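Local structure of hydrolase, haloacid dehalogenase-like family (Pseudomonas syringae pv. tomato, 3S6J) at residues 12-15 and 19-22; 85-90 and 121-126; 151-156 and 174-179. The protein probably acts as a sugar phosphatase of the haloacid dehalogenase superfamily and binds calcium here, this chain being the hydrolase portion of a longer protein. All coordinates share one frame; numbering follows the deposited sequence.

Contact 1 (12-15 and 19-22); sequences DLDG and DSVY. With CA (calcium ion), chain M.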
loop_
_atom_site.group_PDB
_atom_site.type_symbol
_atom_site.label_atom_id
_atom_site.label_comp_id
_atom_site.label_asym_id
_atom_site.label_seq_id
_atom_site.Cartn_x
_atom_site.Cartn_y
_atom_site.Cartn_z
ATOM N N ASP E 12 8.834 -4.322 -15.401
ATOM C CA ASP E 12 7.555 -3.663 -15.212
ATOM C C ASP E 12 7.842 -2.153 -15.073
ATOM O O ASP E 12 9.004 -1.757 -14.914
ATOM C CB ASP E 12 6.856 -4.213 -13.977
ATOM C CG ASP E 12 5.667 -3.379 -13.577
ATOM O OD1 ASP E 12 4.676 -3.366 -14.327
ATOM O OD2 ASP E 12 5.734 -2.730 -12.515
ATOM N N LEU E 13 6.813 -1.307 -15.139
ATOM C CA LEU E 13 7.053 0.141 -15.120
ATOM C C LEU E 13 6.542 0.822 -13.851
ATOM O O LEU E 13 7.314 1.204 -12.969
ATOM C CB LEU E 13 6.446 0.787 -16.367
ATOM C CG LEU E 13 6.642 2.291 -16.601
ATOM C CD1 LEU E 13 8.115 2.721 -16.453
ATOM C CD2 LEU E 13 6.092 2.669 -17.984
ATOM N N ASP E 14 5.230 0.969 -13.780
ATOM C CA ASP E 14 4.541 1.572 -12.653
ATOM C C ASP E 14 4.829 0.790 -11.351
ATOM O O ASP E 14 4.375 -0.333 -11.193
ATOM C CB ASP E 14 3.051 1.610 -13.034
ATOM C CG ASP E 14 2.121 1.789 -11.856
ATOM O OD1 ASP E 14 1.185 0.970 -11.735
ATOM O OD2 ASP E 14 2.284 2.751 -11.077
ATOM N N GLY E 15 5.619 1.369 -10.444
ATOM C CA GLY E 15 5.904 0.750 -9.158
ATOM C C GLY E 15 7.253 0.068 -9.131
ATOM O O GLY E 15 7.736 -0.357 -8.079
ATOM N N ASP E 19 7.787 5.721 -9.313
ATOM C CA ASP E 19 6.977 5.696 -8.096
ATOM C C ASP E 19 5.540 6.146 -8.385
ATOM O O ASP E 19 5.142 7.267 -8.043
ATOM C CB ASP E 19 7.619 6.563 -7.022
ATOM C CG ASP E 19 7.012 6.349 -5.661
ATOM O OD1 ASP E 19 6.074 5.527 -5.550
ATOM O OD2 ASP E 19 7.482 7.011 -4.700
ATOM N N SER E 20 4.763 5.266 -9.007
ATOM C CA SER E 20 3.451 5.658 -9.511
ATOM C C SER E 20 2.261 4.778 -9.108
ATOM O O SER E 20 1.126 5.097 -9.448
ATOM C CB SER E 20 3.489 5.803 -11.034
ATOM O OG SER E 20 4.046 4.664 -11.642
ATOM N N VAL E 21 2.510 3.704 -8.367
ATOM C CA VAL E 21 1.429 2.835 -7.918
ATOM C C VAL E 21 0.382 3.592 -7.098
ATOM O O VAL E 21 -0.799 3.387 -7.271
ATOM C CB VAL E 21 1.970 1.645 -7.076
ATOM C CG1 VAL E 21 0.832 0.932 -6.374
ATOM C CG2 VAL E 21 2.773 0.664 -7.946
ATOM N N TYR E 22 0.828 4.461 -6.198
ATOM C CA TYR E 22 -0.073 5.151 -5.300
ATOM C C TYR E 22 -0.935 6.177 -6.051
ATOM O O TYR E 22 -2.079 6.455 -5.656
ATOM C CB TYR E 22 0.700 5.777 -4.114
ATOM C CG TYR E 22 1.238 4.707 -3.170
ATOM C CD1 TYR E 22 2.359 3.947 -3.512
ATOM C CD2 TYR E 22 0.607 4.428 -1.957
ATOM C CE1 TYR E 22 2.850 2.960 -2.665
ATOM C CE2 TYR E 22 1.090 3.430 -1.112
ATOM C CZ TYR E 22 2.207 2.702 -1.477
ATOM O OH TYR E 22 2.675 1.701 -0.660
HETATM CA CA CA M . 3.494 -2.571 -11.369
HETATM O O HOH W 1 2.722 -4.784 -11.988
HETATM O O HOH W 2 1.378 -1.749 -12.530
HETATM O O HOH W 3 1.852 -2.494 -9.263
#

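Contact 2 (85-90 and 121-126); sequences RLQHQI and ATINLK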
loop_
_atom_site.group_PDB
_atom_site.type_symbol
_atom_site.label_atom_id
_atom_site.label_comp_id
_atom_site.label_asym_id
_atom_site.label_seq_id
_atom_site.Cartn_x
_atom_site.Cartn_y
_atom_site.Cartn_z
ATOM N N ARG E 85 -4.435 13.913 -14.201
ATOM C CA ARG E 85 -4.412 15.016 -13.240
ATOM C C ARG E 85 -3.323 14.815 -12.194
ATOM O O ARG E 85 -2.916 15.750 -11.527
ATOM C CB ARG E 85 -5.780 15.209 -12.581
ATOM C CG ARG E 85 -6.855 15.725 -13.545
ATOM C CD ARG E 85 -8.160 16.076 -12.848
ATOM N NE ARG E 85 -8.842 14.911 -12.285
ATOM C CZ ARG E 85 -9.806 14.221 -12.898
ATOM N NH1 ARG E 85 -10.215 14.567 -14.117
ATOM N NH2 ARG E 85 -10.357 13.174 -12.288
ATOM N N LEU E 86 -2.827 13.595 -12.062
ATOM C CA LEU E 86 -1.803 13.327 -11.063
ATOM C C LEU E 86 -0.400 13.187 -11.675
ATOM O O LEU E 86 0.562 12.835 -10.983
ATOM C CB LEU E 86 -2.165 12.068 -10.281
ATOM C CG LEU E 86 -3.501 12.141 -9.553
ATOM C CD1 LEU E 86 -4.012 10.753 -9.214
ATOM C CD2 LEU E 86 -3.393 13.000 -8.312
ATOM N N GLN E 87 -0.287 13.464 -12.969
ATOM C CA GLN E 87 0.944 13.159 -13.702
ATOM C C GLN E 87 2.234 13.770 -13.135
ATOM O O GLN E 87 3.297 13.149 -13.221
ATOM C CB GLN E 87 0.810 13.542 -15.173
ATOM C CG GLN E 87 0.625 15.022 -15.407
ATOM C CD GLN E 87 0.461 15.368 -16.878
ATOM O OE1 GLN E 87 0.434 14.484 -17.745
ATOM N NE2 GLN E 87 0.362 16.664 -17.169
ATOM N N HIS E 88 2.152 14.973 -12.568
ATOM C CA HIS E 88 3.354 15.669 -12.111
ATOM C C HIS E 88 3.847 15.188 -10.744
ATOM O O HIS E 88 4.883 15.637 -10.248
ATOM C CB HIS E 88 3.124 17.179 -12.105
ATOM C CG HIS E 88 2.744 17.727 -13.441
ATOM N ND1 HIS E 88 1.435 17.901 -13.833
ATOM C CD2 HIS E 88 3.506 18.123 -14.495
ATOM C CE1 HIS E 88 1.399 18.391 -15.060
ATOM N NE2 HIS E 88 2.646 18.533 -15.482
ATOM N N GLN E 89 3.097 14.278 -10.134
ATOM C CA GLN E 89 3.483 13.743 -8.834
ATOM C C GLN E 89 4.475 12.604 -9.013
ATOM O O GLN E 89 5.185 12.231 -8.071
ATOM C CB GLN E 89 2.247 13.246 -8.075
ATOM C CG GLN E 89 1.327 14.362 -7.608
ATOM C CD GLN E 89 0.230 13.856 -6.688
ATOM O OE1 GLN E 89 0.120 12.652 -6.440
ATOM N NE2 GLN E 89 -0.591 14.771 -6.180
ATOM N N ILE E 90 4.525 12.074 -10.235
ATOM C CA ILE E 90 5.282 10.866 -10.528
ATOM C C ILE E 90 6.776 11.098 -10.674
ATOM O O ILE E 90 7.232 11.824 -11.556
ATOM C CB ILE E 90 4.768 10.164 -11.794
ATOM C CG1 ILE E 90 3.286 9.828 -11.638
ATOM C CG2 ILE E 90 5.610 8.905 -12.085
ATOM C CD1 ILE E 90 2.750 8.984 -12.753
ATOM N N ALA E 121 1.447 4.684 -19.772
ATOM C CA ALA E 121 2.847 4.376 -20.038
ATOM C C ALA E 121 3.657 5.585 -20.506
ATOM O O ALA E 121 4.836 5.710 -20.180
ATOM C CB ALA E 121 2.965 3.225 -21.030
ATOM N N THR E 122 3.035 6.476 -21.273
ATOM C CA THR E 122 3.733 7.685 -21.729
ATOM C C THR E 122 4.034 8.623 -20.566
ATOM O O THR E 122 5.102 9.232 -20.502
ATOM C CB THR E 122 2.933 8.451 -22.805
ATOM O OG1 THR E 122 2.713 7.601 -23.940
ATOM C CG2 THR E 122 3.709 9.675 -23.243
ATOM N N ILE E 123 3.088 8.726 -19.639
ATOM C CA ILE E 123 3.259 9.550 -18.451
ATOM C C ILE E 123 4.433 9.082 -17.576
ATOM O O ILE E 123 5.292 9.882 -17.190
ATOM C CB ILE E 123 1.957 9.611 -17.622
ATOM C CG1 ILE E 123 0.919 10.484 -18.342
ATOM C CG2 ILE E 123 2.235 10.109 -16.205
ATOM C CD1 ILE E 123 -0.526 10.198 -17.970
ATOM N N ASN E 124 4.485 7.792 -17.260
ATOM C CA ASN E 124 5.533 7.326 -16.360
ATOM C C ASN E 124 6.917 7.470 -16.985
ATOM O O ASN E 124 7.883 7.781 -16.302
ATOM C CB ASN E 124 5.281 5.885 -15.933
ATOM C CG ASN E 124 3.919 5.696 -15.305
ATOM O OD1 ASN E 124 3.188 4.755 -15.631
ATOM N ND2 ASN E 124 3.569 6.585 -14.395
ATOM N N LEU E 125 6.997 7.244 -18.293
ATOM C CA LEU E 125 8.254 7.315 -19.028
ATOM C C LEU E 125 8.894 8.701 -18.960
ATOM O O LEU E 125 10.115 8.824 -18.943
ATOM C CB LEU E 125 8.029 6.929 -20.488
ATOM C CG LEU E 125 7.637 5.491 -20.821
ATOM C CD1 LEU E 125 7.203 5.404 -22.265
ATOM C CD2 LEU E 125 8.784 4.549 -20.573
ATOM N N LYS E 126 8.068 9.743 -18.941
ATOM C CA LYS E 126 8.562 11.107 -18.752
ATOM C C LYS E 126 9.424 11.204 -17.490
ATOM O O LYS E 126 10.484 11.830 -17.498
ATOM C CB LYS E 126 7.399 12.100 -18.652
ATOM C CG LYS E 126 6.309 11.921 -19.705
ATOM C CD LYS E 126 6.682 12.583 -21.022
ATOM C CE LYS E 126 5.489 12.651 -21.973
ATOM N NZ LYS E 126 5.734 13.578 -23.121
#

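Contact 3 (151-156 and 174-179); sequences DLFLAA and IWDMLA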
loop_
_atom_site.group_PDB
_atom_site.type_symbol
_atom_site.label_atom_id
_atom_site.label_comp_id
_atom_site.label_asym_id
_atom_site.label_seq_id
_atom_site.Cartn_x
_atom_site.Cartn_y
_atom_site.Cartn_z
ATOM N N ASP E 151 1.269 -13.004 -21.767
ATOM C CA ASP E 151 1.311 -12.315 -23.052
ATOM C C ASP E 151 2.359 -11.230 -23.139
ATOM O O ASP E 151 3.207 -11.259 -24.035
ATOM C CB ASP E 151 -0.051 -11.717 -23.391
ATOM C CG ASP E 151 -0.806 -12.546 -24.400
ATOM O OD1 ASP E 151 -0.432 -13.731 -24.574
ATOM O OD2 ASP E 151 -1.758 -12.014 -25.021
ATOM N N LEU E 152 2.277 -10.259 -22.231
ATOM C CA LEU E 152 3.173 -9.112 -22.252
ATOM C C LEU E 152 4.661 -9.507 -22.235
ATOM O O LEU E 152 5.475 -8.900 -22.934
ATOM C CB LEU E 152 2.887 -8.158 -21.083
ATOM C CG LEU E 152 1.965 -6.930 -21.195
ATOM C CD1 LEU E 152 1.778 -6.446 -22.620
ATOM C CD2 LEU E 152 0.635 -7.184 -20.553
ATOM N N PHE E 153 5.022 -10.491 -21.417
ATOM C CA PHE E 153 6.426 -10.829 -21.238
ATOM C C PHE E 153 6.955 -11.551 -22.460
ATOM O O PHE E 153 8.108 -11.372 -22.851
ATOM C CB PHE E 153 6.633 -11.670 -19.975
ATOM C CG PHE E 153 6.348 -10.920 -18.689
ATOM C CD1 PHE E 153 6.379 -9.535 -18.659
ATOM C CD2 PHE E 153 6.069 -11.599 -17.514
ATOM C CE1 PHE E 153 6.123 -8.841 -17.484
ATOM C CE2 PHE E 153 5.819 -10.907 -16.332
ATOM C CZ PHE E 153 5.843 -9.531 -16.324
ATOM N N LEU E 154 6.097 -12.384 -23.045
ATOM C CA LEU E 154 6.406 -13.110 -24.267
ATOM C C LEU E 154 6.641 -12.137 -25.418
ATOM O O LEU E 154 7.595 -12.289 -26.177
ATOM C CB LEU E 154 5.265 -14.082 -24.611
ATOM C CG LEU E 154 5.012 -15.165 -23.548
ATOM C CD1 LEU E 154 3.824 -16.024 -23.879
ATOM C CD2 LEU E 154 6.262 -16.023 -23.343
ATOM N N ALA E 155 5.767 -11.141 -25.543
ATOM C CA ALA E 155 5.919 -10.117 -26.571
ATOM C C ALA E 155 7.199 -9.321 -26.345
ATOM O O ALA E 155 7.860 -8.918 -27.291
ATOM C CB ALA E 155 4.699 -9.189 -26.610
ATOM N N ALA E 156 7.544 -9.114 -25.079
ATOM C CA ALA E 156 8.758 -8.402 -24.710
ATOM C C ALA E 156 10.006 -9.222 -25.030
ATOM O O ALA E 156 10.960 -8.705 -25.611
ATOM C CB ALA E 156 8.731 -8.033 -23.242
ATOM N N ILE E 174 2.502 -9.092 -7.322
ATOM C CA ILE E 174 2.110 -10.488 -7.407
ATOM C C ILE E 174 1.909 -10.847 -8.881
ATOM O O ILE E 174 2.385 -11.868 -9.369
ATOM C CB ILE E 174 0.792 -10.676 -6.592
ATOM C CG1 ILE E 174 1.110 -10.878 -5.098
ATOM C CG2 ILE E 174 -0.039 -11.804 -7.127
ATOM C CD1 ILE E 174 -0.140 -10.688 -4.181
ATOM N N TRP E 175 1.234 -9.953 -9.597
ATOM C CA TRP E 175 0.864 -10.179 -10.989
ATOM C C TRP E 175 2.031 -10.313 -11.951
ATOM O O TRP E 175 1.941 -11.094 -12.875
ATOM C CB TRP E 175 -0.130 -9.101 -11.433
ATOM C CG TRP E 175 -1.091 -8.861 -10.326
ATOM C CD1 TRP E 175 -1.221 -7.728 -9.586
ATOM C CD2 TRP E 175 -2.002 -9.818 -9.765
ATOM N NE1 TRP E 175 -2.179 -7.905 -8.623
ATOM C CE2 TRP E 175 -2.677 -9.180 -8.710
ATOM C CE3 TRP E 175 -2.318 -11.151 -10.061
ATOM C CZ2 TRP E 175 -3.661 -9.824 -7.943
ATOM C CZ3 TRP E 175 -3.303 -11.787 -9.313
ATOM C CH2 TRP E 175 -3.958 -11.121 -8.260
ATOM N N ASP E 176 3.120 -9.573 -11.722
ATOM C CA ASP E 176 4.362 -9.723 -12.502
ATOM C C ASP E 176 5.008 -11.075 -12.252
ATOM O O ASP E 176 5.495 -11.722 -13.178
ATOM C CB ASP E 176 5.400 -8.642 -12.125
ATOM C CG ASP E 176 4.955 -7.233 -12.483
ATOM O OD1 ASP E 176 4.560 -6.500 -11.557
ATOM O OD2 ASP E 176 5.020 -6.842 -13.672
HETATM N N MSE E 177 5.034 -11.485 -10.988
HETATM C CA MSE E 177 5.657 -12.741 -10.599
HETATM C C MSE E 177 4.871 -13.935 -11.133
HETATM O O MSE E 177 5.447 -14.872 -11.686
HETATM C CB MSE E 177 5.803 -12.828 -9.072
HETATM C CG MSE E 177 6.718 -11.772 -8.459
HETATM SE SE MSE E 177 8.484 -11.753 -9.333
HETATM C CE MSE E 177 8.222 -10.218 -10.492
ATOM N N LEU E 178 3.555 -13.879 -10.951
ATOM C CA LEU E 178 2.644 -14.856 -11.514
ATOM C C LEU E 178 2.862 -15.009 -13.035
ATOM O O LEU E 178 3.106 -16.122 -13.528
ATOM C CB LEU E 178 1.197 -14.449 -11.197
ATOM C CG LEU E 178 0.417 -15.199 -10.096
ATOM C CD1 LEU E 178 1.267 -15.862 -9.046
ATOM C CD2 LEU E 178 -0.634 -14.317 -9.447
ATOM N N ALA E 179 2.806 -13.898 -13.774
ATOM C CA ALA E 179 3.044 -13.973 -15.208
ATOM C C ALA E 179 4.444 -14.513 -15.529
ATOM O O ALA E 179 4.637 -15.218 -16.523
ATOM C CB ALA E 179 2.816 -12.619 -15.869
#

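Contact 1 (12-15 and 19-22)
Asp14 reaches across to Ser20 and Val21 with its carboxylate. Its CG is anti to the backbone N (chi1 162°), which brings the carboxylate up to Ser20 and the start of helix 21-34. Asp14 CB lies beside the serine hydroxyl, with Ser20 OG 3.5 Å away. CG follows at a similar spacing from the same oxygen. At the tip the two oxygens part. Asp14 OD2 accepts a hydrogen bond from Ser20 OG at 2.7 Å, although the modelled place of OD2 is somewhat doubtful. Asp14 OD1 takes a 2.8 Å hydrogen bond from water 2, and Asn24 ND2 bonds to the same oxygen. Asp14 OD1 also passes the methyl Val21 CG2 at 4.1 Å. The valine crosses the aspartate at about a right angle, and Val21 CG2 rests on Gly15 CA at 3.4 Å. Ser20 sits just before the helix but does not cap it with its side chain.

The carboxylate of Asp14 does not bind the metal directly. The backbone Asp14 O does, at 2.4 Å from the calcium ion. Asp12 OD2 binds the calcium at 2.5 Å. Three waters and Asp172 OD1 complete six ligands. Water 2 therefore links the metal to Asp14 OD1. Lys147 forms a salt bridge with Asp12 OD1, and Thr16 OG1 is hydrogen-bonded to Asp12 OD2.

Two aspartates in a loop at the end of a parallel strand, one binding metal by its side chain and the other by its carbonyl, fit the DxDx(T/V) signature of haloacid dehalogenase-like hydrolases and their metal site.

Contact 2 (85-90 and 121-126)
Ile90 meets Asn124 and Ile123 with the end of its longer branch. CG1 is anti to the carbonyl carbon (chi1 -58°), and the chain runs on extended to CD1. This carries the CD1 methyl up to helix 118-127. Ile90 CD1 packs against Ile123 CG2 at 3.7 Å, the two isoleucines crossing at about a right angle. Ile90 CD1 also lies only 3.0 Å from Asn124 ND2, which is tight for a methyl against an amide nitrogen. The shorter branch stands further back, with Ile90 CG2 3.9 Å from Asn124 ND2. The amide nitrogen has a polar partner elsewhere, the hydroxyl of Tyr83.

Ile123 uses its CG2 methyl for most of the contact. That branch touches both Ile90 and Gln87. Gln87 CB meets Ile123 CG2 at 3.9 Å. The glutamine CG falls between the backbone N and the carbonyl carbon (chi1 64°), and beyond it the chain is straight. Gln87 OE1 thus passes near Ile123 CG1, at 4.1 Å.

Tyr83, on helix 69-85, packs on both Ile90 and Ile123. Thr18 and Ser20 lie against Ile90 and Asn124. The contact joins the short 3-10 turn after helix 69-85 to a helix of the parallel-sheet core. This fits the return linker from a helical cap to the Rossmann-like core of haloacid dehalogenase-like proteins, next to the small antiparallel pair 18-19 and 91-92.

Contact 3 (151-156 and 174-179)
Phe153 turns the edge of its ring to the backbone carbonyl of Asp176 and also packs on the methyl of Ala179. Its CG is anti to the carbonyl carbon (chi1 -67°), which sends the ring to helix 174-182. Phe153 CE2 is 3.3 Å from the carbonyl Asp176 O, which lies in the ring plane. Phe153 CE2 is also 3.5 Å from Ala179 CB, which approaches obliquely. Phe153 CD2 is close to Ala179 CB too, at 3.8 Å. Further round the rim, Phe153 CZ is 3.9 Å from Asp176 OD2. Ring and carboxylate are nearly coplanar, their planes 21° apart.

The next shell fixes both partners. The phenylalanine packs on Ile10 of strand 8-11 and Ala113 of strand 110-113. Asp176 OD1 takes a hydrogen bond from Ala173 N and a weak one from Asp172 N. These bonds hold the carboxylate at the start of helix 174-182, about 4 Å from the calcium ion at its nearest atom.

Aromatic C-H groups carry slight positive charge, so the ring edge probably makes a weak favourable contact with the carbonyl oxygen. Lys147 forms salt bridges with both Asp176 OD2 and Asp12 OD1, and may ease the close approach of these two oxygens.

How the contacts relate
The contacts follow one another along the chain in the order 1, 2, 3. Contact 1 lies nearest the middle, at the end of strand 8-11 in the six-stranded parallel sheet. Its centre is 10 Å from that of contact 2 and 15 Å from that of contact 3. It touches both: Ser20 and Leu13 pack on Asn124, and Asp12 CB lies 3.2 Å from Asp176 OD2. Contacts 2 and 3, centred 22 Å apart on opposite sides of the chain's centre, do not meet. Helices 118-127 and 174-182 thus flank the calcium loop. Helix 151-160 packs on helix 174-182 in contact 3, and contact 2 ties the loop after helix 69-85 to the core beside the metal site.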